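Local coordinates for putative transcriptional regulator (Bacillus cytotoxicus NVH 391-98, PDB 3K4H), which probably acts as a LacI-type transcriptional regulator that responds to a sugar, its cleft here holding glucose units of a glycan, at residues 59-64 with 71-76; 75-78 with 83-86; 123-128 with 276-281; 203-208 with 238-243. All coordinates share one frame; numbering follows the deposited sequence.

Contact 1. Residues 59-64 with 71-76; sequences NGVVKM and GGIILL. With GLC (alpha-D-glucopyranose), chain C.
Val61 of helix 54-66 faces Ile73 of strand 72-75 with their CA atoms 8.7 Å apart, the axes of the two short segments approaching to 10.6 Å and running nearly antiparallel at 157°. This is the helix-to-strand half of a beta-alpha-beta crossover, a connection that is right-handed as a rule in Rossmann-like sheets: strand 45-48 leads into the helix, which packs on the parallel sheet before the chain re-enters it as strand 72-75, with strand 10-14 lying between the two.

One strand residue, Ile73, receives both helix side chains. Selenomethionine Met64 reaches toward it tip to tip, and its methyl CE lies 3.3 Å from Ile73 CG1 and 3.6 Å from Ile73 CD1. The Met64 chain is extended through chi2 and then bends at the selenium (chi3 54°), which turns CE onto the isoleucine. One turn earlier, Val61 comes in at a slant and offers its CG1 branch to Ile73 CD1, 4.1 Å away. The terminal methyl of Ile73 is thus shared by Val61 and Met64, and the side-chain contact between helix and strand is apolar and buried.

Val14 of strand 10-14 and Leu88 of helix 83-90 also pack against both Val61 and Ile73. The backbone of the strand is held separately, through hydrogen bonds of Gly72 and Ile74 to Gly12 and of Ile73 to Val96. Just past the end of the strand the chain meets the sugar: glucose hydroxyl O2 donates a hydrogen bond to Leu76 O at 2.8 Å.

Contact 2. Residues 75-78 with 83-86; sequences LLYS and RIIQ. With GLC (alpha-D-glucopyranose), chain C.
Leu75 makes the close part of this contact, parting its two methyls between consecutive isoleucines of the first turn of helix 83-90. Its CD1 meets Ile85 CG1 at 3.5 Å, while CD2 takes the neighbouring residue, touching Ile84 CG2 at 4.0 Å. The fork of the leucine therefore spans the helix surface between Ile84 and Ile85. Tyr77 adds a second, thinner layer. Its side chain crosses that of Ile84 at about a right angle, and the touching atom is the phenolic oxygen, with OH 3.5 Å from Ile84 CG1. With CG between the backbone N and the carbonyl carbon (chi1 73°), the tyrosine swings its far end back toward the helix although its CB does not start in that direction. The same hydroxyl makes a weak hydrogen bond to Asp82 OD1, just ahead of the helix.

These residues form the turn from strand into helix in the beta-alpha-beta unit made by strand 72-75, helix 83-90 and strand 95-98, and the glycan lies beyond the end of the first strand, as sugars do in the cleft of LacI-type effector domains. On that side the loop backbone approaches the sugar, Tyr77 CA standing 3.2 Å from glucose O2, and Ser78 OG is hydrogen-bonded to Lys100 O.

The opposite end of the contact is looser and open to solvent. Gln86 is exposed, and Arg83 sends its side chain away from Leu75 and Tyr77 to form a salt bridge from NH1 to Glu54 OE2 and a cation-pi contact with Phe58.

Contact 3. Residues 123-128 with 276-281; sequences AEYLIS and HKLLKR
The carbonyl oxygen of Tyr125, the aromatic residue on which both Lys280 and Leu278 rest, accepts a hydrogen bond of 2.7 Å from Ser128 OG. The hydroxyl sits at a C=O···OG angle of 127° and is tilted somewhat out of the carbonyl plane, tying Ser128 back to the helical turn that begins at Tyr125.

Across the contact the tyrosine ring is the main surface. It projects from the helix with CG anti to the backbone N (chi1 171°), and the lysine chain of Lys280, extended beyond CG, slants across one of its faces. Lys280 CD stands 3.9 Å from the centroid of the Tyr125 ring in a CH-pi contact over the face. The ammonium group follows: NZ is also 3.9 Å from the ring centroid, in a cation-pi interaction at the protein surface that is off-centre, 32° from the normal, and displaced toward CD1 and CE1 of the ring, each 3.5 Å from NZ. Leu278 supplies the apolar part nearer the helix, its CD2 branch approaching Tyr125 CD2 obliquely at 4.1 Å.

The helix and the strand belong to the C-terminal lobe of the periplasmic-binding-protein-like fold, and each follows a strand of the other lobe's sheet. His276 NE2 is hydrogen-bonded to Glu121 OE1, a further link between the two elements. Strand 277-279 runs antiparallel along the edge of the mixed sheet, beside strand 241-244, and Leu278 also touches Val243 there and Val122 of the helix; helix 144-159 packs on the helix through Ala123 and Ile127.

Contact 4. Residues 203-208 with 238-243; sequences IGLGVL and PPLSTV
Helix 201-213 is the connecting helix of the beta-alpha-beta unit between strands 195-198 and 223-227, and here Gly204, Leu205 and Leu208 receive Leu240 and Pro238 of the loop that enters strand 241-244. The two segments pass in opposite senses, with Gly204 CA 7.7 Å from Leu240 CA and Leu208 CA 8.8 Å from Pro238 CA.

Leu240 points at the helix where Gly204 has no side chain, and its CD1 comes to 4.5 Å from the bare CA of Gly204. The same methyl meets Leu205 CD2 at 4.2 Å, the end of Leu205 coming nearer to the loop than its CB direction would suggest. One turn further on, Leu208 slants across Pro238 and uses both branches: CD2 lies 4.1 Å from ring atom CD of Pro238, and CD1 is at the same distance from the carbonyl oxygen of Pro238. A cis peptide bond precedes this proline. Ile224 of the central strand 223-227 touches both Leu208 and Leu240, so the contact extends the hydrophobic core of the lobe.

Polar groups of 238-243 are satisfied on other sides, Leu240 O by Arg281 NE and Ser241 OG by Arg281 N. Toward the helix only carbon and one carbonyl oxygen are presented, which implies that shape and the exclusion of water, rather than directed bonds, hold the two segments together.

Contacts 1 and 2 lie in one lobe and contacts 3 and 4 in the other, on opposite sides of the chain's centre. The first pair shares Leu75 and Leu76, and Val61 CG2 meets Ile84 CG2 at 3.8 Å, so the helices 54-66 and 83-90 join in one core whose strand end reaches the glycan. The second pair meets through neighbouring strands of the mixed sheet, where Leu279 N and Thr242 O are 3.0 Å apart in a probable hydrogen bond. Contacts 1, 2 and 4 are buried and mainly aliphatic; contact 3 lies at the surface, where a lysine over an aromatic ring joins a single leucine methyl.

Contact 1. Residues 59-64 with 71-76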
loop_
_atom_site.group_PDB
_atom_site.type_symbol
_atom_site.label_atom_id
_atom_site.label_comp_id
_atom_site.label_asym_id
_atom_site.label_seq_id
_atom_site.Cartn_x
_atom_site.Cartn_y
_atom_site.Cartn_z
ATOM N N ASN A 59 24.444 -18.080 -9.847
ATOM C CA ASN A 59 25.870 -17.868 -9.998
ATOM C C ASN A 59 26.158 -16.397 -10.310
ATOM O O ASN A 59 27.066 -15.784 -9.707
ATOM C CB ASN A 59 26.478 -18.814 -11.032
ATOM C CG ASN A 59 26.046 -20.273 -10.824
ATOM O OD1 ASN A 59 25.259 -20.570 -9.919
ATOM N ND2 ASN A 59 26.561 -21.188 -11.662
ATOM N N GLY A 60 25.349 -15.816 -11.194
ATOM C CA GLY A 60 25.535 -14.440 -11.561
ATOM C C GLY A 60 25.604 -13.523 -10.340
ATOM O O GLY A 60 26.545 -12.713 -10.207
ATOM N N VAL A 61 24.608 -13.656 -9.460
ATOM C CA VAL A 61 24.472 -12.786 -8.299
ATOM C C VAL A 61 25.592 -13.045 -7.306
ATOM O O VAL A 61 26.135 -12.125 -6.685
ATOM C CB VAL A 61 23.113 -12.983 -7.604
ATOM C CG1 VAL A 61 23.167 -12.521 -6.150
ATOM C CG2 VAL A 61 21.980 -12.263 -8.374
ATOM N N VAL A 62 25.936 -14.315 -7.175
ATOM C CA VAL A 62 26.994 -14.753 -6.280
ATOM C C VAL A 62 28.346 -14.150 -6.673
ATOM O O VAL A 62 29.064 -13.663 -5.818
ATOM C CB VAL A 62 26.986 -16.305 -6.198
ATOM C CG1 VAL A 62 28.292 -16.852 -5.762
ATOM C CG2 VAL A 62 25.891 -16.746 -5.243
ATOM N N LYS A 63 28.672 -14.141 -7.965
ATOM C CA LYS A 63 29.930 -13.536 -8.417
ATOM C C LYS A 63 29.922 -12.017 -8.175
ATOM O O LYS A 63 30.930 -11.433 -7.789
ATOM C CB LYS A 63 30.231 -13.878 -9.888
ATOM C CG LYS A 63 30.111 -15.380 -10.244
ATOM C CD LYS A 63 30.983 -15.838 -11.453
ATOM C CE LYS A 63 31.235 -14.718 -12.501
ATOM N NZ LYS A 63 32.558 -14.894 -13.229
HETATM N N MSE A 64 28.767 -11.399 -8.392
HETATM C CA MSE A 64 28.536 -10.008 -8.047
HETATM C C MSE A 64 28.957 -9.706 -6.622
HETATM O O MSE A 64 29.722 -8.772 -6.379
HETATM C CB MSE A 64 27.060 -9.652 -8.193
HETATM C CG MSE A 64 26.565 -9.511 -9.609
HETATM SE SE MSE A 64 24.742 -8.805 -9.692
HETATM C CE MSE A 64 25.007 -7.231 -8.631
ATOM N N GLY A 71 28.026 -2.518 -5.031
ATOM C CA GLY A 71 27.636 -1.930 -3.773
ATOM C C GLY A 71 26.241 -2.336 -3.342
ATOM O O GLY A 71 25.948 -2.380 -2.139
ATOM N N GLY A 72 25.370 -2.641 -4.296
ATOM C CA GLY A 72 23.981 -2.937 -3.958
ATOM C C GLY A 72 23.305 -3.624 -5.116
ATOM O O GLY A 72 23.841 -3.614 -6.228
ATOM N N ILE A 73 22.135 -4.229 -4.875
ATOM C CA ILE A 73 21.456 -5.000 -5.922
ATOM C C ILE A 73 19.983 -4.671 -5.919
ATOM O O ILE A 73 19.375 -4.608 -4.844
ATOM C CB ILE A 73 21.616 -6.505 -5.683
ATOM C CG1 ILE A 73 23.060 -6.951 -5.943
ATOM C CG2 ILE A 73 20.659 -7.286 -6.527
ATOM C CD1 ILE A 73 23.331 -8.432 -5.680
ATOM N N ILE A 74 19.404 -4.440 -7.100
ATOM C CA ILE A 74 17.956 -4.274 -7.219
ATOM C C ILE A 74 17.421 -5.531 -7.813
ATOM O O ILE A 74 17.889 -5.950 -8.846
ATOM C CB ILE A 74 17.593 -3.152 -8.185
ATOM C CG1 ILE A 74 18.271 -1.859 -7.799
ATOM C CG2 ILE A 74 16.103 -2.904 -8.196
ATOM C CD1 ILE A 74 17.930 -0.693 -8.696
ATOM N N LEU A 75 16.445 -6.156 -7.177
ATOM C CA LEU A 75 15.778 -7.306 -7.798
ATOM C C LEU A 75 14.567 -6.795 -8.564
ATOM O O LEU A 75 13.680 -6.149 -7.975
ATOM C CB LEU A 75 15.348 -8.301 -6.728
ATOM C CG LEU A 75 16.387 -9.297 -6.229
ATOM C CD1 LEU A 75 15.953 -9.910 -4.945
ATOM C CD2 LEU A 75 16.528 -10.405 -7.250
ATOM N N LEU A 76 14.531 -7.044 -9.869
ATOM C CA LEU A 76 13.462 -6.486 -10.714
ATOM C C LEU A 76 12.196 -7.317 -10.681
ATOM O O LEU A 76 11.294 -7.145 -11.506
ATOM C CB LEU A 76 13.923 -6.315 -12.151
ATOM C CG LEU A 76 14.789 -5.101 -12.435
ATOM C CD1 LEU A 76 14.430 -4.072 -11.431
ATOM C CD2 LEU A 76 16.266 -5.421 -12.310
HETATM C C1 GLC C . 7.254 -5.851 -11.756
HETATM C C2 GLC C . 7.960 -6.601 -10.646
HETATM C C3 GLC C . 6.890 -7.019 -9.653
HETATM C C4 GLC C . 6.140 -5.787 -9.112
HETATM C C5 GLC C . 5.616 -4.942 -10.250
HETATM C C6 GLC C . 5.045 -3.665 -9.684
HETATM O O2 GLC C . 8.586 -7.738 -11.197
HETATM O O3 GLC C . 7.523 -7.819 -8.679
HETATM O O4 GLC C . 4.966 -6.144 -8.456
HETATM O O5 GLC C . 6.628 -4.692 -11.219
HETATM O O6 GLC C . 3.655 -3.756 -9.851
#

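Contact 2. Residues 75-78 with 83-86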
loop_
_atom_site.group_PDB
_atom_site.type_symbol
_atom_site.label_atom_id
_atom_site.label_comp_id
_atom_site.label_asym_id
_atom_site.label_seq_id
_atom_site.Cartn_x
_atom_site.Cartn_y
_atom_site.Cartn_z
ATOM N N LEU A 75 16.445 -6.156 -7.177
ATOM C CA LEU A 75 15.778 -7.306 -7.798
ATOM C C LEU A 75 14.567 -6.795 -8.564
ATOM O O LEU A 75 13.680 -6.149 -7.975
ATOM C CB LEU A 75 15.348 -8.301 -6.728
ATOM C CG LEU A 75 16.387 -9.297 -6.229
ATOM C CD1 LEU A 75 15.953 -9.910 -4.945
ATOM C CD2 LEU A 75 16.528 -10.405 -7.250
ATOM N N LEU A 76 14.531 -7.044 -9.869
ATOM C CA LEU A 76 13.462 -6.486 -10.714
ATOM C C LEU A 76 12.196 -7.317 -10.681
ATOM O O LEU A 76 11.294 -7.145 -11.506
ATOM C CB LEU A 76 13.923 -6.315 -12.151
ATOM C CG LEU A 76 14.789 -5.101 -12.435
ATOM C CD1 LEU A 76 14.430 -4.072 -11.431
ATOM C CD2 LEU A 76 16.266 -5.421 -12.310
ATOM N N TYR A 77 12.137 -8.222 -9.725
ATOM C CA TYR A 77 11.048 -9.155 -9.653
ATOM C C TYR A 77 10.899 -9.641 -8.203
ATOM O O TYR A 77 11.781 -9.375 -7.371
ATOM C CB TYR A 77 11.322 -10.327 -10.579
ATOM C CG TYR A 77 12.378 -11.241 -10.046
ATOM C CD1 TYR A 77 13.723 -10.922 -10.172
ATOM C CD2 TYR A 77 12.031 -12.414 -9.396
ATOM C CE1 TYR A 77 14.701 -11.759 -9.679
ATOM C CE2 TYR A 77 12.998 -13.266 -8.893
ATOM C CZ TYR A 77 14.336 -12.933 -9.039
ATOM O OH TYR A 77 15.303 -13.761 -8.538
ATOM N N SER A 78 9.787 -10.334 -7.920
ATOM C CA SER A 78 9.545 -10.908 -6.620
ATOM C C SER A 78 8.884 -12.260 -6.692
ATOM O O SER A 78 7.680 -12.387 -6.933
ATOM C CB SER A 78 8.721 -9.987 -5.755
ATOM O OG SER A 78 8.365 -10.672 -4.575
ATOM N N ARG A 83 15.884 -18.207 -3.909
ATOM C CA ARG A 83 17.202 -18.437 -3.365
ATOM C C ARG A 83 17.966 -17.109 -3.357
ATOM O O ARG A 83 18.681 -16.820 -2.390
ATOM C CB ARG A 83 18.015 -19.438 -4.201
ATOM C CG ARG A 83 17.434 -20.794 -4.422
ATOM C CD ARG A 83 17.958 -21.335 -5.733
ATOM N NE ARG A 83 19.385 -21.616 -5.631
ATOM C CZ ARG A 83 20.210 -21.917 -6.635
ATOM N NH1 ARG A 83 19.791 -21.985 -7.889
ATOM N NH2 ARG A 83 21.481 -22.150 -6.370
ATOM N N ILE A 84 17.842 -16.314 -4.430
ATOM C CA ILE A 84 18.643 -15.089 -4.534
ATOM C C ILE A 84 18.514 -14.270 -3.259
ATOM O O ILE A 84 19.520 -13.835 -2.691
ATOM C CB ILE A 84 18.284 -14.198 -5.749
ATOM C CG1 ILE A 84 18.260 -14.979 -7.072
ATOM C CG2 ILE A 84 19.267 -13.047 -5.872
ATOM C CD1 ILE A 84 19.577 -15.289 -7.612
ATOM N N ILE A 85 17.271 -14.079 -2.811
ATOM C CA ILE A 85 16.994 -13.358 -1.571
ATOM C C ILE A 85 17.551 -14.074 -0.347
ATOM O O ILE A 85 18.136 -13.407 0.507
ATOM C CB ILE A 85 15.497 -13.102 -1.347
ATOM C CG1 ILE A 85 14.941 -12.208 -2.444
ATOM C CG2 ILE A 85 15.250 -12.420 0.032
ATOM C CD1 ILE A 85 13.455 -11.886 -2.245
ATOM N N GLN A 86 17.374 -15.400 -0.241
ATOM C CA GLN A 86 17.959 -16.151 0.885
ATOM C C GLN A 86 19.445 -15.862 0.940
ATOM O O GLN A 86 20.001 -15.672 2.017
ATOM C CB GLN A 86 17.722 -17.681 0.817
ATOM C CG GLN A 86 16.634 -18.273 1.762
ATOM C CD GLN A 86 16.730 -17.833 3.260
ATOM O OE1 GLN A 86 15.848 -17.111 3.765
ATOM N NE2 GLN A 86 17.784 -18.281 3.965
HETATM C C1 GLC C . 7.254 -5.851 -11.756
HETATM C C2 GLC C . 7.960 -6.601 -10.646
HETATM C C3 GLC C . 6.890 -7.019 -9.653
HETATM C C4 GLC C . 6.140 -5.787 -9.112
HETATM C C5 GLC C . 5.616 -4.942 -10.250
HETATM C C6 GLC C . 5.045 -3.665 -9.684
HETATM O O2 GLC C . 8.586 -7.738 -11.197
HETATM O O3 GLC C . 7.523 -7.819 -8.679
HETATM O O4 GLC C . 4.966 -6.144 -8.456
HETATM O O5 GLC C . 6.628 -4.692 -11.219
HETATM O O6 GLC C . 3.655 -3.756 -9.851
#

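Contact 3. Residues 123-128 with 276-281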
loop_
_atom_site.group_PDB
_atom_site.type_symbol
_atom_site.label_atom_id
_atom_site.label_comp_id
_atom_site.label_asym_id
_atom_site.label_seq_id
_atom_site.Cartn_x
_atom_site.Cartn_y
_atom_site.Cartn_z
ATOM N N ALA A 123 -11.710 -4.953 -11.392
ATOM C CA ALA A 123 -12.793 -5.913 -11.323
ATOM C C ALA A 123 -14.083 -5.190 -10.972
ATOM O O ALA A 123 -15.151 -5.527 -11.502
ATOM C CB ALA A 123 -12.485 -7.019 -10.332
ATOM N N GLU A 124 -13.981 -4.179 -10.105
ATOM C CA GLU A 124 -15.143 -3.330 -9.788
ATOM C C GLU A 124 -15.640 -2.631 -11.054
ATOM O O GLU A 124 -16.850 -2.601 -11.321
ATOM C CB GLU A 124 -14.828 -2.342 -8.674
ATOM C CG GLU A 124 -14.916 -2.992 -7.311
ATOM C CD GLU A 124 -14.180 -2.244 -6.192
ATOM O OE1 GLU A 124 -13.867 -1.027 -6.336
ATOM O OE2 GLU A 124 -13.925 -2.901 -5.148
ATOM N N TYR A 125 -14.686 -2.146 -11.858
ATOM C CA TYR A 125 -14.979 -1.503 -13.137
ATOM C C TYR A 125 -15.791 -2.393 -14.084
ATOM O O TYR A 125 -16.861 -1.975 -14.561
ATOM C CB TYR A 125 -13.702 -0.974 -13.791
ATOM C CG TYR A 125 -13.882 -0.493 -15.207
ATOM C CD1 TYR A 125 -14.888 0.421 -15.548
ATOM C CD2 TYR A 125 -13.041 -0.952 -16.221
ATOM C CE1 TYR A 125 -15.050 0.848 -16.869
ATOM C CE2 TYR A 125 -13.200 -0.531 -17.525
ATOM C CZ TYR A 125 -14.194 0.361 -17.839
ATOM O OH TYR A 125 -14.308 0.756 -19.136
ATOM N N LEU A 126 -15.315 -3.619 -14.319
ATOM C CA LEU A 126 -16.032 -4.583 -15.143
ATOM C C LEU A 126 -17.377 -5.011 -14.534
ATOM O O LEU A 126 -18.371 -5.229 -15.254
ATOM C CB LEU A 126 -15.165 -5.808 -15.411
ATOM C CG LEU A 126 -13.835 -5.641 -16.166
ATOM C CD1 LEU A 126 -13.032 -6.888 -16.084
ATOM C CD2 LEU A 126 -14.065 -5.296 -17.597
ATOM N N ILE A 127 -17.416 -5.144 -13.213
ATOM C CA ILE A 127 -18.633 -5.609 -12.549
ATOM C C ILE A 127 -19.683 -4.514 -12.656
ATOM O O ILE A 127 -20.847 -4.788 -12.885
ATOM C CB ILE A 127 -18.372 -6.032 -11.069
ATOM C CG1 ILE A 127 -17.557 -7.329 -11.007
ATOM C CG2 ILE A 127 -19.693 -6.194 -10.287
ATOM C CD1 ILE A 127 -16.961 -7.588 -9.630
ATOM N N SER A 128 -19.258 -3.266 -12.525
ATOM C CA SER A 128 -20.180 -2.150 -12.694
ATOM C C SER A 128 -20.677 -2.109 -14.138
ATOM O O SER A 128 -21.719 -1.536 -14.393
ATOM C CB SER A 128 -19.534 -0.814 -12.313
ATOM O OG SER A 128 -18.689 -0.324 -13.358
ATOM N N HIS A 276 -0.887 3.854 -9.383
ATOM C CA HIS A 276 -1.328 3.282 -10.637
ATOM C C HIS A 276 -2.534 4.072 -11.141
ATOM O O HIS A 276 -3.110 4.845 -10.395
ATOM C CB HIS A 276 -1.718 1.832 -10.410
ATOM C CG HIS A 276 -2.903 1.663 -9.510
ATOM N ND1 HIS A 276 -2.788 1.603 -8.136
ATOM C CD2 HIS A 276 -4.225 1.545 -9.786
ATOM C CE1 HIS A 276 -3.987 1.446 -7.605
ATOM N NE2 HIS A 276 -4.876 1.405 -8.583
ATOM N N LYS A 277 -2.905 3.883 -12.405
ATOM C CA LYS A 277 -4.061 4.551 -13.000
ATOM C C LYS A 277 -4.710 3.636 -14.026
ATOM O O LYS A 277 -4.060 3.164 -14.951
ATOM C CB LYS A 277 -3.612 5.811 -13.714
ATOM C CG LYS A 277 -4.578 6.939 -13.592
ATOM C CD LYS A 277 -4.471 7.846 -14.799
ATOM C CE LYS A 277 -5.336 9.102 -14.631
ATOM N NZ LYS A 277 -4.400 10.175 -14.204
ATOM N N LEU A 278 -6.000 3.400 -13.883
ATOM C CA LEU A 278 -6.716 2.638 -14.872
ATOM C C LEU A 278 -7.060 3.517 -16.085
ATOM O O LEU A 278 -7.836 4.471 -15.954
ATOM C CB LEU A 278 -7.963 2.082 -14.233
ATOM C CG LEU A 278 -8.977 1.424 -15.144
ATOM C CD1 LEU A 278 -8.401 0.206 -15.881
ATOM C CD2 LEU A 278 -10.082 1.036 -14.220
ATOM N N LEU A 279 -6.503 3.231 -17.239
ATOM C CA LEU A 279 -6.825 3.997 -18.400
ATOM C C LEU A 279 -7.797 3.258 -19.194
ATOM O O LEU A 279 -7.470 2.257 -19.720
ATOM C CB LEU A 279 -5.645 4.095 -19.305
ATOM C CG LEU A 279 -4.385 4.554 -18.669
ATOM C CD1 LEU A 279 -3.365 4.514 -19.663
ATOM C CD2 LEU A 279 -4.612 5.902 -18.238
ATOM N N LYS A 280 -8.995 3.772 -19.337
ATOM C CA LYS A 280 -9.953 3.070 -20.115
ATOM C C LYS A 280 -9.848 3.578 -21.491
ATOM O O LYS A 280 -10.061 4.716 -21.736
ATOM C CB LYS A 280 -11.319 3.342 -19.578
ATOM C CG LYS A 280 -11.292 3.819 -18.204
ATOM C CD LYS A 280 -12.504 3.438 -17.461
ATOM C CE LYS A 280 -12.411 3.984 -16.102
ATOM N NZ LYS A 280 -13.530 3.616 -15.289
ATOM N N ARG A 281 -9.442 2.724 -22.398
ATOM C CA ARG A 281 -9.369 3.141 -23.748
ATOM C C ARG A 281 -10.533 2.571 -24.498
ATOM O O ARG A 281 -11.638 2.929 -24.266
ATOM C CB ARG A 281 -8.046 2.713 -24.362
ATOM C CG ARG A 281 -6.829 3.046 -23.532
ATOM C CD ARG A 281 -5.613 3.456 -24.348
ATOM N NE ARG A 281 -4.373 2.825 -23.925
ATOM C CZ ARG A 281 -3.311 3.475 -23.505
ATOM N NH1 ARG A 281 -2.247 2.825 -23.151
ATOM N NH2 ARG A 281 -3.311 4.766 -23.435
#

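Contact 4. Residues 203-208 with 238-243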
loop_
_atom_site.group_PDB
_atom_site.type_symbol
_atom_site.label_atom_id
_atom_site.label_comp_id
_atom_site.label_asym_id
_atom_site.label_seq_id
_atom_site.Cartn_x
_atom_site.Cartn_y
_atom_site.Cartn_z
ATOM N N ILE A 203 0.198 -10.223 -22.915
ATOM C CA ILE A 203 -0.872 -11.196 -22.882
ATOM C C ILE A 203 -2.149 -10.548 -23.417
ATOM O O ILE A 203 -2.932 -11.189 -24.094
ATOM C CB ILE A 203 -1.111 -11.693 -21.446
ATOM C CG1 ILE A 203 0.219 -12.132 -20.813
ATOM C CG2 ILE A 203 -2.128 -12.830 -21.432
ATOM C CD1 ILE A 203 0.139 -12.528 -19.345
ATOM N N GLY A 204 -2.345 -9.269 -23.104
ATOM C CA GLY A 204 -3.483 -8.508 -23.593
ATOM C C GLY A 204 -3.442 -8.464 -25.099
ATOM O O GLY A 204 -4.446 -8.700 -25.775
ATOM N N LEU A 205 -2.263 -8.196 -25.637
ATOM C CA LEU A 205 -2.161 -7.967 -27.067
ATOM C C LEU A 205 -2.428 -9.268 -27.781
ATOM O O LEU A 205 -3.067 -9.277 -28.836
ATOM C CB LEU A 205 -0.812 -7.334 -27.455
ATOM C CG LEU A 205 -0.793 -5.852 -27.032
ATOM C CD1 LEU A 205 0.595 -5.277 -27.028
ATOM C CD2 LEU A 205 -1.756 -4.980 -27.876
ATOM N N GLY A 206 -1.970 -10.365 -27.174
ATOM C CA GLY A 206 -2.151 -11.674 -27.734
ATOM C C GLY A 206 -3.590 -12.111 -27.626
ATOM O O GLY A 206 -4.102 -12.781 -28.512
ATOM N N VAL A 207 -4.241 -11.749 -26.533
ATOM C CA VAL A 207 -5.613 -12.130 -26.310
ATOM C C VAL A 207 -6.394 -11.516 -27.469
ATOM O O VAL A 207 -7.077 -12.235 -28.209
ATOM C CB VAL A 207 -6.104 -11.688 -24.883
ATOM C CG1 VAL A 207 -7.617 -11.603 -24.781
ATOM C CG2 VAL A 207 -5.590 -12.664 -23.806
ATOM N N LEU A 208 -6.224 -10.204 -27.669
ATOM C CA LEU A 208 -6.818 -9.471 -28.784
ATOM C C LEU A 208 -6.654 -10.120 -30.145
ATOM O O LEU A 208 -7.607 -10.251 -30.882
ATOM C CB LEU A 208 -6.198 -8.103 -28.882
ATOM C CG LEU A 208 -6.979 -6.887 -28.480
ATOM C CD1 LEU A 208 -6.096 -5.726 -28.828
ATOM C CD2 LEU A 208 -8.281 -6.826 -29.314
ATOM N N PRO A 238 -8.580 -2.448 -31.221
ATOM C CA PRO A 238 -8.688 -1.093 -30.738
ATOM C C PRO A 238 -7.763 -0.911 -29.620
ATOM O O PRO A 238 -7.386 -1.859 -29.045
ATOM C CB PRO A 238 -10.075 -1.062 -30.197
ATOM C CG PRO A 238 -10.318 -2.323 -29.803
ATOM C CD PRO A 238 -9.677 -3.244 -30.701
ATOM N N PRO A 239 -7.409 0.291 -29.285
ATOM C CA PRO A 239 -6.484 0.495 -28.195
ATOM C C PRO A 239 -6.950 -0.106 -26.900
ATOM O O PRO A 239 -8.069 -0.000 -26.539
ATOM C CB PRO A 239 -6.478 1.994 -28.073
ATOM C CG PRO A 239 -6.736 2.442 -29.379
ATOM C CD PRO A 239 -7.716 1.549 -29.948
ATOM N N LEU A 240 -6.029 -0.732 -26.194
ATOM C CA LEU A 240 -6.293 -1.459 -24.965
ATOM C C LEU A 240 -6.457 -0.712 -23.695
ATOM O O LEU A 240 -5.621 0.040 -23.343
ATOM C CB LEU A 240 -5.086 -2.285 -24.697
ATOM C CG LEU A 240 -5.026 -3.770 -24.751
ATOM C CD1 LEU A 240 -3.717 -4.079 -24.222
ATOM C CD2 LEU A 240 -6.007 -4.317 -23.880
ATOM N N SER A 241 -7.505 -0.985 -22.953
ATOM C CA SER A 241 -7.618 -0.462 -21.629
ATOM C C SER A 241 -6.589 -1.141 -20.819
ATOM O O SER A 241 -6.431 -2.308 -20.899
ATOM C CB SER A 241 -8.958 -0.808 -21.099
ATOM O OG SER A 241 -9.902 -0.349 -21.982
ATOM N N THR A 242 -5.896 -0.410 -19.996
ATOM C CA THR A 242 -4.761 -0.979 -19.356
ATOM C C THR A 242 -4.497 -0.244 -18.102
ATOM O O THR A 242 -4.885 0.852 -17.982
ATOM C CB THR A 242 -3.640 -0.806 -20.281
ATOM O OG1 THR A 242 -2.628 -1.734 -19.986
ATOM C CG2 THR A 242 -3.128 0.482 -20.120
ATOM N N VAL A 243 -3.782 -0.796 -17.168
ATOM C CA VAL A 243 -3.554 -0.006 -16.003
ATOM C C VAL A 243 -2.160 0.495 -16.051
ATOM O O VAL A 243 -1.273 -0.278 -16.138
ATOM C CB VAL A 243 -3.594 -0.859 -14.783
ATOM C CG1 VAL A 243 -3.217 -0.099 -13.619
ATOM C CG2 VAL A 243 -4.901 -1.439 -14.589
#